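Local atomic coordinates of ABC transporter, substrate binding protein (PDB entry 3EAF), a protein that probably captures a small solute outside the membrane and delivers it to an ABC transporter for uptake. Residues L30-F35 / F294-L300; V77-W83 / I100-S106; V266-I272 / L331-T335. All coordinates share one frame; numbering follows the deposited sequence.

Interaction 1: residues L30-F35 / F294-L300; sequences LAFKYF and FVNVWLL
Tyr34 hydrogen-bonds through OH to Glu274 OE1 of helix 267-278, and its ring passes Phe294 on the way out: Tyr34 CD2 lies near the plane of the Phe294 ring, at its edge, 4.1 Å from Phe294 CZ. Between 30-35 and 294-300 themselves all contacts are apolar. With its CG anti to the backbone N (chi1 -161°), Phe294 swings across as a knob into the hole formed by Leu30, Ala31, Tyr34 and Phe35. Ala31 CB covers one face of this ring, 3.7 Å from the Phe294 centroid. A small methyl suits that place, because Ala31 CB also presses on Val297 CB at a tight 3.5 Å. The packing joins helix 18-38 to helix 288-304, whose segments cross at -41° with axes 8.8 Å apart; in this periplasmic binding protein fold both helices rest on strand 79-82, Phe32 touching Ile81 and Leu300 touching Ala79. Val297 uses its branching well: CG1 fits between Ala31 and Phe32, while CG2 stands over the Phe32 ring face, 3.9 Å from its centroid. Along the other flank, Phe35 brings CZ over one face of the Trp298 indole, 3.4 Å from Trp298 CD1, the Phe35 plane inclined at 38° to the five-membered ring, and Phe294 completes this aromatic cluster.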
loop_
_atom_site.group_PDB
_atom_site.type_symbol
_atom_site.label_atom_id
_atom_site.label_comp_id
_atom_site.label_asym_id
_atom_site.label_seq_id
_atom_site.Cartn_x
_atom_site.Cartn_y
_atom_site.Cartn_z
ATOM N N LEU A 30 -7.802 -14.770 3.743
ATOM C CA LEU A 30 -7.339 -15.888 2.920
ATOM C C LEU A 30 -5.976 -16.388 3.375
ATOM O O LEU A 30 -5.772 -17.589 3.515
ATOM C CB LEU A 30 -7.266 -15.508 1.443
ATOM C CG LEU A 30 -8.526 -15.640 0.586
ATOM C CD1 LEU A 30 -8.161 -15.303 -0.852
ATOM C CD2 LEU A 30 -9.147 -17.040 0.690
ATOM N N ALA A 31 -5.054 -15.458 3.614
ATOM C CA ALA A 31 -3.687 -15.796 4.035
ATOM C C ALA A 31 -3.627 -16.452 5.412
ATOM O O ALA A 31 -2.929 -17.452 5.588
ATOM C CB ALA A 31 -2.788 -14.564 3.987
ATOM N N PHE A 32 -4.350 -15.891 6.379
ATOM C CA PHE A 32 -4.442 -16.495 7.707
ATOM C C PHE A 32 -4.953 -17.938 7.621
ATOM O O PHE A 32 -4.354 -18.858 8.196
ATOM C CB PHE A 32 -5.349 -15.675 8.621
ATOM C CG PHE A 32 -4.689 -14.450 9.214
ATOM C CD1 PHE A 32 -3.481 -14.552 9.914
ATOM C CD2 PHE A 32 -5.302 -13.201 9.111
ATOM C CE1 PHE A 32 -2.878 -13.415 10.478
ATOM C CE2 PHE A 32 -4.711 -12.051 9.672
ATOM C CZ PHE A 32 -3.503 -12.160 10.357
ATOM N N LYS A 33 -6.049 -18.136 6.895
ATOM C CA LYS A 33 -6.646 -19.462 6.784
ATOM C C LYS A 33 -5.716 -20.414 6.031
ATOM O O LYS A 33 -5.567 -21.573 6.427
ATOM C CB LYS A 33 -8.017 -19.401 6.105
ATOM C CG LYS A 33 -9.081 -18.650 6.906
ATOM C CD LYS A 33 -10.345 -18.505 6.082
ATOM C CE LYS A 33 -11.508 -17.941 6.893
ATOM N NZ LYS A 33 -12.755 -17.997 6.081
ATOM N N TYR A 34 -5.085 -19.909 4.969
ATOM C CA TYR A 34 -4.174 -20.702 4.138
ATOM C C TYR A 34 -2.995 -21.235 4.922
ATOM O O TYR A 34 -2.799 -22.450 4.987
ATOM C CB TYR A 34 -3.675 -19.896 2.938
ATOM C CG TYR A 34 -2.760 -20.657 1.995
ATOM C CD1 TYR A 34 -3.268 -21.612 1.111
ATOM C CD2 TYR A 34 -1.389 -20.413 1.981
ATOM C CE1 TYR A 34 -2.430 -22.305 0.238
ATOM C CE2 TYR A 34 -0.538 -21.103 1.113
ATOM C CZ TYR A 34 -1.063 -22.041 0.243
ATOM O OH TYR A 34 -0.224 -22.717 -0.614
ATOM N N PHE A 35 -2.216 -20.335 5.518
ATOM C CA PHE A 35 -0.998 -20.737 6.212
ATOM C C PHE A 35 -1.282 -21.535 7.488
ATOM O O PHE A 35 -0.540 -22.473 7.810
ATOM C CB PHE A 35 -0.074 -19.540 6.461
ATOM C CG PHE A 35 0.482 -18.932 5.192
ATOM C CD1 PHE A 35 1.375 -19.647 4.395
ATOM C CD2 PHE A 35 0.104 -17.652 4.792
ATOM C CE1 PHE A 35 1.886 -19.095 3.221
ATOM C CE2 PHE A 35 0.616 -17.086 3.616
ATOM C CZ PHE A 35 1.500 -17.810 2.832
ATOM N N PHE A 294 -2.885 -10.258 1.433
ATOM C CA PHE A 294 -2.207 -11.549 1.538
ATOM C C PHE A 294 -0.728 -11.389 1.903
ATOM O O PHE A 294 -0.230 -12.074 2.799
ATOM C CB PHE A 294 -2.356 -12.327 0.222
ATOM C CG PHE A 294 -2.097 -13.808 0.348
ATOM C CD1 PHE A 294 -3.150 -14.696 0.565
ATOM C CD2 PHE A 294 -0.805 -14.318 0.225
ATOM C CE1 PHE A 294 -2.913 -16.078 0.668
ATOM C CE2 PHE A 294 -0.562 -15.690 0.328
ATOM C CZ PHE A 294 -1.612 -16.564 0.557
ATOM N N VAL A 295 -0.035 -10.482 1.214
ATOM C CA VAL A 295 1.405 -10.300 1.430
ATOM C C VAL A 295 1.764 -9.726 2.797
ATOM O O VAL A 295 2.855 -9.997 3.304
ATOM C CB VAL A 295 2.104 -9.482 0.307
ATOM C CG1 VAL A 295 2.027 -10.230 -1.031
ATOM C CG2 VAL A 295 1.554 -8.044 0.208
ATOM N N ASN A 296 0.863 -8.942 3.392
ATOM C CA ASN A 296 1.085 -8.459 4.756
ATOM C C ASN A 296 1.083 -9.604 5.767
ATOM O O ASN A 296 1.972 -9.699 6.611
ATOM C CB ASN A 296 0.095 -7.349 5.145
ATOM C CG ASN A 296 0.490 -5.986 4.563
ATOM O OD1 ASN A 296 1.375 -5.902 3.711
ATOM N ND2 ASN A 296 -0.164 -4.920 5.024
ATOM N N VAL A 297 0.101 -10.490 5.654
ATOM C CA VAL A 297 0.044 -11.678 6.507
ATOM C C VAL A 297 1.259 -12.581 6.242
ATOM O O VAL A 297 1.884 -13.081 7.186
ATOM C CB VAL A 297 -1.280 -12.445 6.303
ATOM C CG1 VAL A 297 -1.275 -13.762 7.058
ATOM C CG2 VAL A 297 -2.470 -11.565 6.730
ATOM N N TRP A 298 1.600 -12.756 4.963
ATOM C CA TRP A 298 2.709 -13.632 4.573
ATOM C C TRP A 298 4.033 -13.157 5.159
ATOM O O TRP A 298 4.857 -13.977 5.572
ATOM C CB TRP A 298 2.834 -13.720 3.050
ATOM C CG TRP A 298 3.528 -14.965 2.535
ATOM C CD1 TRP A 298 4.227 -15.899 3.262
ATOM C CD2 TRP A 298 3.596 -15.392 1.170
ATOM N NE1 TRP A 298 4.705 -16.888 2.429
ATOM C CE2 TRP A 298 4.340 -16.596 1.141
ATOM C CE3 TRP A 298 3.101 -14.872 -0.038
ATOM C CZ2 TRP A 298 4.604 -17.286 -0.051
ATOM C CZ3 TRP A 298 3.357 -15.571 -1.223
ATOM C CH2 TRP A 298 4.094 -16.766 -1.213
ATOM N N LEU A 299 4.246 -11.841 5.180
ATOM C CA LEU A 299 5.447 -11.286 5.790
ATOM C C LEU A 299 5.540 -11.691 7.262
ATOM O O LEU A 299 6.614 -12.035 7.744
ATOM C CB LEU A 299 5.498 -9.753 5.639
ATOM C CG LEU A 299 6.751 -9.053 6.196
ATOM C CD1 LEU A 299 7.996 -9.387 5.354
ATOM C CD2 LEU A 299 6.546 -7.544 6.287
ATOM N N LEU A 300 4.411 -11.643 7.969
ATOM C CA LEU A 300 4.340 -12.114 9.351
ATOM C C LEU A 300 4.696 -13.607 9.472
ATOM O O LEU A 300 5.466 -13.999 10.357
ATOM C CB LEU A 300 2.947 -11.844 9.939
ATOM C CG LEU A 300 2.636 -12.399 11.327
ATOM C CD1 LEU A 300 3.503 -11.728 12.390
ATOM C CD2 LEU A 300 1.157 -12.246 11.647
#

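Interaction 2: residues V77-W83 / I100-S106; sequences VIAIIGW and ITYISAS
Ile80 is tied to 100-106 through both its N-H and its C=O: Ile80 N donates to Thr101 O at 2.8 Å, and Ile80 O accepts Ile103 N at 2.9 Å, both nearly along the C=O axis. Gly82 N continues the parallel pattern, reaching Ile103 O at 2.8 Å. Ile80 and Tyr102 share one face of the sheet. The phenol, its CG anti to the backbone N (chi1 -151°), leans over the neighbouring strand, and Ile80 CG2 meets it off-centre, 4.1 Å from the ring centroid. Gly82, two residues on and on that same face, suits its place because a CB there would collide with Tyr102 CE2; the ring instead lies 3.8 Å from Gly82 CA by way of CE2. These strands form a beta-alpha-beta crossover through helix 85-98. A water lies 2.6 Å from Tyr102 OH and accepts from Trp83 N, linking the phenol to the backbone just past the strand. A leucine in place of Tyr102 would probably leave this water without its phenolic partner and open a gap over Gly82 CA. On the opposite face, Ile81 and Ile103 lie side by side, and Ile81 is backed by Tyr24 and Phe32 of helix 18-38. Farther out, Ser104 OG donates to Ser106 O in the carbonyl plane, on a lone pair, while Ser106 OG bonds Thr85 OG1 beside a bound glycerol, and Trp83 meets Trp233 edge-to-face, consistent with a place near the interdomain cleft.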
loop_
_atom_site.group_PDB
_atom_site.type_symbol
_atom_site.label_atom_id
_atom_site.label_comp_id
_atom_site.label_asym_id
_atom_site.label_seq_id
_atom_site.Cartn_x
_atom_site.Cartn_y
_atom_site.Cartn_z
ATOM N N VAL A 77 -2.420 -9.410 21.817
ATOM C CA VAL A 77 -1.826 -9.708 20.504
ATOM C C VAL A 77 -0.327 -9.416 20.507
ATOM O O VAL A 77 0.132 -8.558 21.262
ATOM C CB VAL A 77 -2.516 -8.937 19.338
ATOM C CG1 VAL A 77 -4.009 -9.264 19.279
ATOM C CG2 VAL A 77 -2.286 -7.425 19.447
ATOM N N ILE A 78 0.434 -10.143 19.685
ATOM C CA ILE A 78 1.870 -9.875 19.537
ATOM C C ILE A 78 2.167 -9.225 18.189
ATOM O O ILE A 78 3.308 -8.858 17.900
ATOM C CB ILE A 78 2.759 -11.154 19.721
ATOM C CG1 ILE A 78 2.342 -12.272 18.757
ATOM C CG2 ILE A 78 2.719 -11.639 21.176
ATOM C CD1 ILE A 78 3.379 -13.369 18.616
ATOM N N ALA A 79 1.128 -9.100 17.368
ATOM C CA ALA A 79 1.242 -8.485 16.052
ATOM C C ALA A 79 -0.124 -7.989 15.591
ATOM O O ALA A 79 -1.152 -8.536 15.985
ATOM C CB ALA A 79 1.831 -9.479 15.035
ATOM N N ILE A 80 -0.116 -6.938 14.773
ATOM C CA ILE A 80 -1.327 -6.410 14.154
ATOM C C ILE A 80 -1.086 -6.190 12.671
ATOM O O ILE A 80 -0.062 -5.613 12.270
ATOM C CB ILE A 80 -1.788 -5.072 14.799
ATOM C CG1 ILE A 80 -2.223 -5.300 16.250
ATOM C CG2 ILE A 80 -2.945 -4.447 13.998
ATOM C CD1 ILE A 80 -2.315 -4.013 17.087
ATOM N N ILE A 81 -2.029 -6.671 11.869
ATOM C CA ILE A 81 -2.084 -6.379 10.449
ATOM C C ILE A 81 -3.038 -5.205 10.318
ATOM O O ILE A 81 -4.253 -5.356 10.507
ATOM C CB ILE A 81 -2.577 -7.609 9.640
ATOM C CG1 ILE A 81 -1.680 -8.835 9.912
ATOM C CG2 ILE A 81 -2.697 -7.282 8.134
ATOM C CD1 ILE A 81 -0.219 -8.707 9.443
ATOM N N GLY A 82 -2.481 -4.030 10.028
ATOM C CA GLY A 82 -3.235 -2.783 10.110
ATOM C C GLY A 82 -3.563 -2.116 8.789
ATOM O O GLY A 82 -3.392 -2.704 7.718
ATOM N N TRP A 83 -4.018 -0.866 8.877
ATOM C CA TRP A 83 -4.586 -0.174 7.728
ATOM C C TRP A 83 -4.106 1.288 7.559
ATOM O O TRP A 83 -3.054 1.525 6.965
ATOM C CB TRP A 83 -6.126 -0.293 7.735
ATOM C CG TRP A 83 -6.789 0.333 6.537
ATOM C CD1 TRP A 83 -7.533 1.483 6.510
ATOM C CD2 TRP A 83 -6.742 -0.146 5.184
ATOM N NE1 TRP A 83 -7.954 1.748 5.222
ATOM C CE2 TRP A 83 -7.486 0.759 4.392
ATOM C CE3 TRP A 83 -6.144 -1.256 4.567
ATOM C CZ2 TRP A 83 -7.643 0.592 3.009
ATOM C CZ3 TRP A 83 -6.305 -1.423 3.189
ATOM C CH2 TRP A 83 -7.044 -0.498 2.427
ATOM N N ILE A 100 4.502 -4.568 19.947
ATOM C CA ILE A 100 3.596 -5.256 19.023
ATOM C C ILE A 100 4.046 -4.981 17.586
ATOM O O ILE A 100 4.094 -3.818 17.157
ATOM C CB ILE A 100 2.121 -4.797 19.232
ATOM C CG1 ILE A 100 1.639 -5.164 20.647
ATOM C CG2 ILE A 100 1.191 -5.388 18.154
ATOM C CD1 ILE A 100 0.221 -4.678 20.996
ATOM N N THR A 101 4.407 -6.040 16.857
ATOM C CA THR A 101 4.810 -5.915 15.447
ATOM C C THR A 101 3.609 -5.457 14.610
ATOM O O THR A 101 2.539 -6.072 14.650
ATOM C CB THR A 101 5.403 -7.238 14.888
ATOM O OG1 THR A 101 6.711 -7.444 15.431
ATOM C CG2 THR A 101 5.516 -7.196 13.362
ATOM N N TYR A 102 3.794 -4.374 13.859
ATOM C CA TYR A 102 2.681 -3.731 13.165
ATOM C C TYR A 102 2.971 -3.663 11.673
ATOM O O TYR A 102 3.876 -2.940 11.242
ATOM C CB TYR A 102 2.458 -2.322 13.735
ATOM C CG TYR A 102 1.030 -1.824 13.650
ATOM C CD1 TYR A 102 0.205 -1.848 14.768
ATOM C CD2 TYR A 102 0.511 -1.325 12.459
ATOM C CE1 TYR A 102 -1.105 -1.397 14.708
ATOM C CE2 TYR A 102 -0.813 -0.868 12.386
ATOM C CZ TYR A 102 -1.606 -0.908 13.519
ATOM O OH TYR A 102 -2.905 -0.466 13.472
ATOM N N ILE A 103 2.211 -4.433 10.897
ATOM C CA ILE A 103 2.366 -4.486 9.451
ATOM C C ILE A 103 1.141 -3.861 8.797
ATOM O O ILE A 103 0.020 -4.378 8.915
ATOM C CB ILE A 103 2.579 -5.932 8.933
ATOM C CG1 ILE A 103 3.781 -6.581 9.637
ATOM C CG2 ILE A 103 2.766 -5.924 7.404
ATOM C CD1 ILE A 103 3.907 -8.098 9.457
ATOM N N SER A 104 1.362 -2.753 8.092
ATOM C CA SER A 104 0.264 -1.901 7.663
ATOM C C SER A 104 0.087 -1.822 6.163
ATOM O O SER A 104 1.042 -1.945 5.394
ATOM C CB SER A 104 0.442 -0.490 8.236
ATOM O OG SER A 104 1.698 0.060 7.869
ATOM N N ALA A 105 -1.162 -1.622 5.762
ATOM C CA ALA A 105 -1.492 -1.189 4.420
ATOM C C ALA A 105 -0.957 0.218 4.144
ATOM O O ALA A 105 -0.625 0.538 3.006
ATOM C CB ALA A 105 -2.973 -1.230 4.217
ATOM N N SER A 106 -0.878 1.054 5.175
ATOM C CA SER A 106 -0.210 2.349 5.039
ATOM C C SER A 106 1.264 2.133 4.740
ATOM O O SER A 106 1.941 1.390 5.454
ATOM C CB SER A 106 -0.326 3.179 6.313
ATOM O OG SER A 106 0.514 4.323 6.213
HETATM O O HOH W 1 -3.691 0.773 11.308
#

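Interaction 3: residues V266-I272 / L331-T335; sequences VEGIQTI and LGGIT
Gly268 N, in the first turn of helix 267-278, donates to Gly332 O at 2.9 Å with an N-H...O angle of 159°, the one hydrogen bond between the two segments. Around it the chains come very close, the CA atoms of these two glycines lying 3.9 Å apart. Neither could carry a side chain without trouble: a CB on Gly268 would run into Ile334 CG1 and Leu331 O, and one on Gly332 into Gly268 N and Glu267 OE1. The type I' turn from Leu331 to Ile334 also places Gly332 and Gly333 at positive phi, where the lack of a CB removes strain. Val266 CG1 belongs to this close part too, set against the turn carbonyls, 3.1 Å from Gly332 O and 3.5 Å from Gly333 O. Ile334 makes the buried half of the contact. Its CG1 is anti to the carbonyl carbon (chi1 -71°) and the chain then extends, laying CD1 against the bare helix backbone, 3.6 Å from Gly268 C, and within 4.0 Å of Ile272 CD1. Val291 and Val295 of helix 288-304 also touch Ile334, so a branched aliphatic residue fits there. Toward solvent, at exposed Gly333 and Glu267, the fit is looser: Glu267 bends at chi2 to bring OE1 within 3.3 Å of Gly332 CA without a hydrogen bond between them. Val266, at the N-cap position, has no polar side-chain atom to offer the helix; Gly332 O instead supplies an acceptor to one N-H of the first turn, where the helix dipole would probably strengthen its pull on the carbonyl.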
loop_
_atom_site.group_PDB
_atom_site.type_symbol
_atom_site.label_atom_id
_atom_site.label_comp_id
_atom_site.label_asym_id
_atom_site.label_seq_id
_atom_site.Cartn_x
_atom_site.Cartn_y
_atom_site.Cartn_z
ATOM N N VAL A 266 3.805 -16.497 -11.527
ATOM C CA VAL A 266 4.414 -16.045 -10.282
ATOM C C VAL A 266 3.960 -16.944 -9.137
ATOM O O VAL A 266 2.758 -17.124 -8.919
ATOM C CB VAL A 266 4.108 -14.540 -9.997
ATOM C CG1 VAL A 266 4.646 -14.128 -8.638
ATOM C CG2 VAL A 266 4.719 -13.659 -11.096
ATOM N N GLU A 267 4.938 -17.501 -8.421
ATOM C CA GLU A 267 4.709 -18.463 -7.343
ATOM C C GLU A 267 3.710 -17.931 -6.309
ATOM O O GLU A 267 2.730 -18.611 -5.977
ATOM C CB GLU A 267 6.048 -18.857 -6.696
ATOM C CG GLU A 267 6.036 -20.156 -5.882
ATOM C CD GLU A 267 5.490 -19.970 -4.469
ATOM O OE1 GLU A 267 5.460 -18.815 -3.992
ATOM O OE2 GLU A 267 5.086 -20.977 -3.836
ATOM N N GLY A 268 3.944 -16.707 -5.836
ATOM C CA GLY A 268 3.100 -16.078 -4.814
ATOM C C GLY A 268 1.674 -15.821 -5.265
ATOM O O GLY A 268 0.746 -15.943 -4.471
ATOM N N ILE A 269 1.504 -15.463 -6.537
ATOM C CA ILE A 269 0.180 -15.353 -7.157
ATOM C C ILE A 269 -0.521 -16.724 -7.212
ATOM O O ILE A 269 -1.721 -16.830 -6.933
ATOM C CB ILE A 269 0.260 -14.715 -8.583
ATOM C CG1 ILE A 269 0.756 -13.257 -8.516
ATOM C CG2 ILE A 269 -1.086 -14.775 -9.297
ATOM C CD1 ILE A 269 -0.105 -12.321 -7.660
ATOM N N GLN A 270 0.229 -17.769 -7.560
ATOM C CA GLN A 270 -0.320 -19.133 -7.553
ATOM C C GLN A 270 -0.641 -19.635 -6.141
ATOM O O GLN A 270 -1.561 -20.437 -5.957
ATOM C CB GLN A 270 0.597 -20.110 -8.301
ATOM C CG GLN A 270 0.606 -19.900 -9.817
ATOM C CD GLN A 270 -0.792 -19.889 -10.431
ATOM O OE1 GLN A 270 -1.643 -20.704 -10.088
ATOM N NE2 GLN A 270 -1.027 -18.963 -11.334
ATOM N N THR A 271 0.121 -19.157 -5.156
ATOM C CA THR A 271 -0.139 -19.439 -3.744
ATOM C C THR A 271 -1.495 -18.856 -3.316
ATOM O O THR A 271 -2.279 -19.518 -2.631
ATOM C CB THR A 271 1.015 -18.901 -2.859
ATOM O OG1 THR A 271 2.221 -19.628 -3.148
ATOM C CG2 THR A 271 0.697 -19.025 -1.381
ATOM N N ILE A 272 -1.766 -17.620 -3.737
ATOM C CA ILE A 272 -3.049 -16.968 -3.468
ATOM C C ILE A 272 -4.209 -17.706 -4.153
ATOM O O ILE A 272 -5.250 -17.932 -3.539
ATOM C CB ILE A 272 -3.029 -15.447 -3.835
ATOM C CG1 ILE A 272 -1.942 -14.729 -3.018
ATOM C CG2 ILE A 272 -4.413 -14.810 -3.588
ATOM C CD1 ILE A 272 -1.679 -13.263 -3.388
ATOM N N LEU A 331 8.441 -12.946 -1.121
ATOM C CA LEU A 331 7.058 -13.377 -1.001
ATOM C C LEU A 331 6.594 -13.952 -2.332
ATOM O O LEU A 331 5.737 -13.387 -3.013
ATOM C CB LEU A 331 6.178 -12.207 -0.532
ATOM C CG LEU A 331 5.986 -11.933 0.972
ATOM C CD1 LEU A 331 7.080 -12.498 1.899
ATOM C CD2 LEU A 331 5.805 -10.442 1.220
ATOM N N GLY A 332 7.196 -15.082 -2.701
ATOM C CA GLY A 332 6.863 -15.781 -3.945
ATOM C C GLY A 332 7.020 -14.935 -5.195
ATOM O O GLY A 332 6.339 -15.166 -6.194
ATOM N N GLY A 333 7.919 -13.954 -5.136
ATOM C CA GLY A 333 8.219 -13.090 -6.275
ATOM C C GLY A 333 7.109 -12.122 -6.644
ATOM O O GLY A 333 7.035 -11.669 -7.785
ATOM N N ILE A 334 6.244 -11.803 -5.680
ATOM C CA ILE A 334 5.146 -10.862 -5.908
ATOM C C ILE A 334 5.631 -9.417 -5.921
ATOM O O ILE A 334 5.158 -8.605 -6.727
ATOM C CB ILE A 334 4.035 -11.000 -4.832
ATOM C CG1 ILE A 334 3.253 -12.310 -5.020
ATOM C CG2 ILE A 334 3.099 -9.782 -4.853
ATOM C CD1 ILE A 334 2.266 -12.609 -3.865
ATOM N N THR A 335 6.562 -9.100 -5.020
ATOM C CA THR A 335 7.074 -7.732 -4.877
ATOM C C THR A 335 8.111 -7.414 -5.964
ATOM O O THR A 335 8.754 -8.326 -6.507
ATOM C CB THR A 335 7.637 -7.455 -3.449
ATOM O OG1 THR A 335 8.699 -8.370 -3.143
ATOM C CG2 THR A 335 6.537 -7.604 -2.395
#

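From the N terminus, 30-35 comes first and waits until 294-300 to close interaction 1, a loop long enough to hold the parallel strands of the second lobe. Interaction 2 is nested inside it as a short local closure, 77-83 with 100-106 across a single helix. Interaction 3 opens at 266-272, before interaction 1 has closed, and ends at 331-335 after it, so these two cross. Helix 288-304 joins them all: Asn296 ND2 makes a weak hydrogen bond to Ser104 O of interaction 2, while Phe294 and Trp298 pack on Ile272 and Gly268 of interaction 3. Late chain segments are thereby bound back to the lobe begun by the N-terminal sheet.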